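PDB 4A0S: octenoyl-coa reductase/carboxylase from Streptomyces sp., which catalyses the NADPH-dependent reductive carboxylation of 2-octenoyl-CoA, making an unusual extender unit for cinnabaramide polyketide biosynthesis. Local coordinates for the interface of chains A and B and the interface of chains A and C. Sequence-based numbering; all coordinates share one arbitrary frame. Chains: chain A/B/C, Octenoyl-coa reductase/carboxylase.

Contact 1 and contact 2 lie about 38 Å apart, measured between the centres of their C-alpha atoms, and share chain A but no residue. In contact 1 a glutamine on a loop of chain A enters chain B beside the end of helix 232-243, in the nucleotide-binding part of the fold. Contact 2 is largely ionic: an aspartate of chain A receives two arginines of chain C, all from the GroES-like part, and a glutamine beside it bonds to the backbone of one. Each interface is two-fold symmetric, so every contact has a twin with the chains exchanged. Chain A thus pairs with two different neighbours, as expected of this homotetramer.

Contact 1: the interface of chains A and B. Residues chain A 219-221; chain B 211, 218, 240, 243-244, 374.
The loop just ahead of strand 223-226 carries A:Gln220 into chain B, where it meets the C-terminal end of helix 232-243, at B:Phe240 and B:Asn243. Both ends of its amide are used. The nitrogen NE2 of A:Gln220 donates to the backbone carbonyl O of B:Phe240 at 2.7 Å, and this acceptor lies near the plane of the glutamine amide. In return, the side-chain nitrogen ND2 of B:Asn243 donates to OE1 of A:Gln220 at 2.8 Å. That donor stands above the glutamine carbonyl plane rather than on a lone pair, and the two amide planes are 68° apart. With a bond at each end, the amide is fixed in rotation, and its oxygen and nitrogen are told apart. The carbonyl end of the helix would probably favour the NH2 group that faces it.

The reach comes from the torsions: CG of A:Gln220 sits between its own backbone N and carbonyl carbon (chi1 64°), and beyond it the chain runs extended (chi2 -166°). Apolar groups line this course. B:Val211 crosses the glutamine at about a right angle, with its CG1 methyl 3.8 Å from CG of A:Gln220. Its other methyl, CG2, lies 3.5 Å from NE2 of A:Gln220. On another flank the CD1 methyl of B:Leu374 comes within 4.1 Å of CG of A:Gln220, while its CD2 faces CA of A:Gly221. OE1 of A:Gln220 also meets the ring of B:Phe240 at its edge, in plane, 3.6 Å from CD1 of B:Phe240.

In chain B the receiving surface combines the loop after helix 200-210, the end of helix 232-243 with B:Gly244, and helix 365-376. Helix 232-243 starts at the Rossmann glycine loop, beside the NADP site. By the two-fold, segment 211-221 of each chain both inserts a glutamine and supplies B:Val211's counterpart to receive one.

Contact 2: the interface of chains A and C. Residues chain A 99, 145, 147-148, 160, 180; chain C 129-130.
C:Arg129 has an extended backbone and C:Arg130 a positive phi of 71°, a turn from which both side chains reach A:Asp145 while the peptide groups of C:Arg129 face A:Gln147. The amide of A:Gln147 reads this backbone at two points. Its oxygen OE1 accepts from N of C:Arg129 at 2.5 Å, in the carbonyl plane and on a lone pair. Its nitrogen NE2 donates to O of C:Arg129 at 2.7 Å.

The carboxylate of A:Asp145 is the common acceptor of the two arginines. CG stands anti to the backbone N (chi1 -172°), turning the carboxylate toward chain C. Both terminal nitrogens of C:Arg130 grip one oxygen: NH1 lies 2.6 Å from OD2 of A:Asp145, on its syn side, and NH2 approaches the same oxygen from the same face, higher above the plane. C:Arg129 comes over the carboxylate instead, its guanidinium almost perpendicular to it, with NH2 2.7 Å from OD1 of A:Asp145 and NE set over the carboxylate, 2.9 Å from OD2 of A:Asp145. From the opposite face the backbone N of A:Gln147 donates to OD1 of A:Asp145 at 3.0 Å, a second-shell bond that holds the carboxylate in place.

The guanidinium of C:Arg129 is packed between OE1 of A:Gln147 and, on its other face, the guanidinium of A:Arg180. The two arginines stack with planes 20° apart, NH2 of A:Arg180 lying 3.6 Å from NH1 of C:Arg129. A water joins NH1 of C:Arg130 to A:Gln99, whose OE1 is 2.7 Å from the water oxygen.

With an alanine at A:Asp145 the carboxylate is gone, which would probably leave C:Arg129 facing A:Arg180 without a balancing charge and C:Arg130 freer to turn.

The arginines occupy the loop between strands 117-124 and 136-139. Their acceptors follow strand 142-143, and A:Arg180 ends strand 176-180, so this patch of the interface is made by loops and one strand end of the GroES-like regions of the two chains.

Contact 1: the interface of chains A and B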
loop_
_atom_site.group_PDB
_atom_site.type_symbol
_atom_site.label_atom_id
_atom_site.label_comp_id
_atom_site.label_asym_id
_atom_site.label_seq_id
_atom_site.Cartn_x
_atom_site.Cartn_y
_atom_site.Cartn_z
ATOM N N LYS A 219 -2.566 5.191 11.860
ATOM C CA LYS A 219 -1.513 4.598 12.653
ATOM C C LYS A 219 -1.510 5.305 13.996
ATOM O O LYS A 219 -2.036 6.405 14.129
ATOM C CB LYS A 219 -0.171 4.761 11.954
ATOM C CG LYS A 219 0.277 6.198 11.831
ATOM C CD LYS A 219 1.670 6.291 11.181
ATOM C CE LYS A 219 2.043 7.763 10.964
ATOM N NZ LYS A 219 1.028 8.485 10.117
ATOM N N GLN A 220 -0.910 4.695 14.999
ATOM C CA GLN A 220 -0.823 5.374 16.280
ATOM C C GLN A 220 -0.161 6.735 16.056
ATOM O O GLN A 220 0.720 6.878 15.199
ATOM C CB GLN A 220 -0.030 4.535 17.258
ATOM C CG GLN A 220 1.436 4.336 16.859
ATOM C CD GLN A 220 2.062 3.239 17.669
ATOM O OE1 GLN A 220 2.729 3.500 18.670
ATOM N NE2 GLN A 220 1.812 2.001 17.271
ATOM N N GLY A 221 -0.623 7.736 16.792
ATOM C CA GLY A 221 -0.084 9.072 16.656
ATOM C C GLY A 221 -0.860 9.943 15.689
ATOM O O GLY A 221 -0.746 11.167 15.722
ATOM N N VAL B 211 5.324 0.186 12.963
ATOM C CA VAL B 211 4.279 1.194 12.910
ATOM C C VAL B 211 4.206 1.765 11.506
ATOM O O VAL B 211 3.131 1.967 10.958
ATOM C CB VAL B 211 4.522 2.362 13.891
ATOM C CG1 VAL B 211 3.376 3.308 13.817
ATOM C CG2 VAL B 211 4.690 1.866 15.322
ATOM N N MET B 218 1.659 -2.466 11.506
ATOM C CA MET B 218 0.698 -3.050 12.383
ATOM C C MET B 218 -0.563 -2.204 12.389
ATOM O O MET B 218 -0.545 -0.995 12.103
ATOM C CB MET B 218 1.260 -3.089 13.799
ATOM C CG MET B 218 1.249 -1.717 14.425
ATOM S SD MET B 218 1.593 -1.814 16.175
ATOM C CE MET B 218 0.256 -2.868 16.716
ATOM N N PHE B 240 5.333 0.194 20.951
ATOM C CA PHE B 240 4.589 0.572 19.756
ATOM C C PHE B 240 3.447 -0.390 19.523
ATOM O O PHE B 240 2.384 0.021 19.047
ATOM C CB PHE B 240 5.466 0.569 18.511
ATOM C CG PHE B 240 6.548 1.579 18.543
ATOM C CD1 PHE B 240 6.277 2.900 18.790
ATOM C CD2 PHE B 240 7.856 1.195 18.305
ATOM C CE1 PHE B 240 7.302 3.828 18.809
ATOM C CE2 PHE B 240 8.863 2.116 18.322
ATOM C CZ PHE B 240 8.576 3.434 18.570
ATOM N N ASN B 243 0.970 0.618 22.202
ATOM C CA ASN B 243 0.433 1.923 21.883
ATOM C C ASN B 243 -0.518 1.942 20.670
ATOM O O ASN B 243 -1.463 2.726 20.631
ATOM C CB ASN B 243 1.541 2.930 21.650
ATOM C CG ASN B 243 1.013 4.325 21.608
ATOM O OD1 ASN B 243 0.272 4.730 22.505
ATOM N ND2 ASN B 243 1.359 5.070 20.558
ATOM N N GLY B 244 -0.240 1.091 19.693
ATOM C CA GLY B 244 -1.054 0.985 18.502
ATOM C C GLY B 244 -2.264 0.073 18.630
ATOM O O GLY B 244 -2.969 -0.136 17.654
ATOM N N LEU B 374 5.862 10.314 19.272
ATOM C CA LEU B 374 5.359 9.336 20.238
ATOM C C LEU B 374 6.086 9.421 21.569
ATOM O O LEU B 374 5.522 9.108 22.603
ATOM C CB LEU B 374 5.444 7.919 19.661
ATOM C CG LEU B 374 4.469 7.692 18.492
ATOM C CD1 LEU B 374 4.808 6.419 17.793
ATOM C CD2 LEU B 374 3.035 7.678 18.981
#

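Contact 2: the interface of chains A and C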
loop_
_atom_site.group_PDB
_atom_site.type_symbol
_atom_site.label_atom_id
_atom_site.label_comp_id
_atom_site.label_asym_id
_atom_site.label_seq_id
_atom_site.Cartn_x
_atom_site.Cartn_y
_atom_site.Cartn_z
ATOM N N GLN A 99 -31.354 -9.636 -11.104
ATOM C CA GLN A 99 -30.305 -10.648 -11.229
ATOM C C GLN A 99 -30.877 -12.034 -11.479
ATOM O O GLN A 99 -30.156 -12.935 -11.917
ATOM C CB GLN A 99 -29.503 -10.741 -9.946
ATOM C CG GLN A 99 -28.678 -9.548 -9.553
ATOM C CD GLN A 99 -27.958 -9.885 -8.280
ATOM O OE1 GLN A 99 -26.949 -10.606 -8.302
ATOM N NE2 GLN A 99 -28.513 -9.458 -7.156
ATOM N N ASP A 145 -21.738 -10.790 -3.413
ATOM C CA ASP A 145 -21.765 -11.920 -4.324
ATOM C C ASP A 145 -20.367 -12.503 -4.372
ATOM O O ASP A 145 -19.466 -11.934 -4.946
ATOM C CB ASP A 145 -22.224 -11.470 -5.714
ATOM C CG ASP A 145 -22.459 -12.626 -6.655
ATOM O OD1 ASP A 145 -21.835 -13.695 -6.494
ATOM O OD2 ASP A 145 -23.290 -12.468 -7.570
ATOM N N GLN A 147 -19.217 -14.951 -5.898
ATOM C CA GLN A 147 -18.849 -15.466 -7.221
ATOM C C GLN A 147 -18.162 -14.436 -8.075
ATOM O O GLN A 147 -17.408 -14.763 -8.996
ATOM C CB GLN A 147 -20.090 -15.896 -7.984
ATOM C CG GLN A 147 -20.345 -17.343 -7.935
ATOM C CD GLN A 147 -21.489 -17.723 -8.829
ATOM O OE1 GLN A 147 -22.542 -18.107 -8.344
ATOM N NE2 GLN A 147 -21.304 -17.579 -10.141
ATOM N N GLU A 148 -18.438 -13.176 -7.782
ATOM C CA GLU A 148 -17.828 -12.048 -8.479
ATOM C C GLU A 148 -16.364 -12.034 -8.109
ATOM O O GLU A 148 -16.044 -12.065 -6.938
ATOM C CB GLU A 148 -18.364 -10.730 -7.958
ATOM C CG GLU A 148 -19.705 -10.398 -8.384
ATOM C CD GLU A 148 -19.936 -8.943 -8.190
ATOM O OE1 GLU A 148 -19.539 -8.171 -9.085
ATOM O OE2 GLU A 148 -20.466 -8.575 -7.124
ATOM N N GLU A 160 -22.229 -6.434 -7.194
ATOM C CA GLU A 160 -23.447 -6.933 -6.563
ATOM C C GLU A 160 -23.424 -6.688 -5.056
ATOM O O GLU A 160 -24.251 -7.212 -4.320
ATOM C CB GLU A 160 -23.656 -8.424 -6.870
ATOM C CG GLU A 160 -23.815 -8.759 -8.369
ATOM C CD GLU A 160 -25.002 -8.071 -9.014
ATOM O OE1 GLU A 160 -25.888 -7.579 -8.285
ATOM O OE2 GLU A 160 -25.038 -8.011 -10.264
ATOM N N ARG A 180 -26.913 -13.681 3.946
ATOM C CA ARG A 180 -25.920 -14.563 3.373
ATOM C C ARG A 180 -24.970 -14.982 4.489
ATOM O O ARG A 180 -24.702 -14.217 5.404
ATOM C CB ARG A 180 -25.168 -13.882 2.237
ATOM C CG ARG A 180 -26.081 -13.507 1.092
ATOM C CD ARG A 180 -25.305 -13.339 -0.204
ATOM N NE ARG A 180 -26.216 -13.535 -1.336
ATOM C CZ ARG A 180 -26.035 -13.019 -2.548
ATOM N NH1 ARG A 180 -24.969 -12.277 -2.798
ATOM N NH2 ARG A 180 -26.903 -13.247 -3.519
ATOM N N ARG C 129 -24.721 -18.632 -9.438
ATOM C CA ARG C 129 -25.286 -17.548 -10.224
ATOM C C ARG C 129 -24.660 -17.436 -11.593
ATOM O O ARG C 129 -23.496 -17.813 -11.782
ATOM C CB ARG C 129 -25.116 -16.238 -9.478
ATOM C CG ARG C 129 -26.037 -16.175 -8.286
ATOM C CD ARG C 129 -25.796 -14.933 -7.477
ATOM N NE ARG C 129 -24.515 -14.991 -6.797
ATOM C CZ ARG C 129 -24.320 -15.576 -5.619
ATOM N NH1 ARG C 129 -25.319 -16.176 -4.987
ATOM N NH2 ARG C 129 -23.123 -15.563 -5.066
ATOM N N ARG C 130 -25.477 -16.944 -12.526
ATOM C CA ARG C 130 -25.074 -16.472 -13.849
ATOM C C ARG C 130 -24.651 -17.567 -14.810
ATOM O O ARG C 130 -25.126 -17.605 -15.942
ATOM C CB ARG C 130 -24.022 -15.357 -13.760
ATOM C CG ARG C 130 -24.536 -14.093 -13.096
ATOM C CD ARG C 130 -23.422 -13.045 -12.930
ATOM N NE ARG C 130 -22.463 -13.459 -11.897
ATOM C CZ ARG C 130 -22.660 -13.330 -10.587
ATOM N NH1 ARG C 130 -23.776 -12.769 -10.116
ATOM N NH2 ARG C 130 -21.736 -13.760 -9.742
HETATM O O HOH W 1 -26.017 -11.654 -10.578
#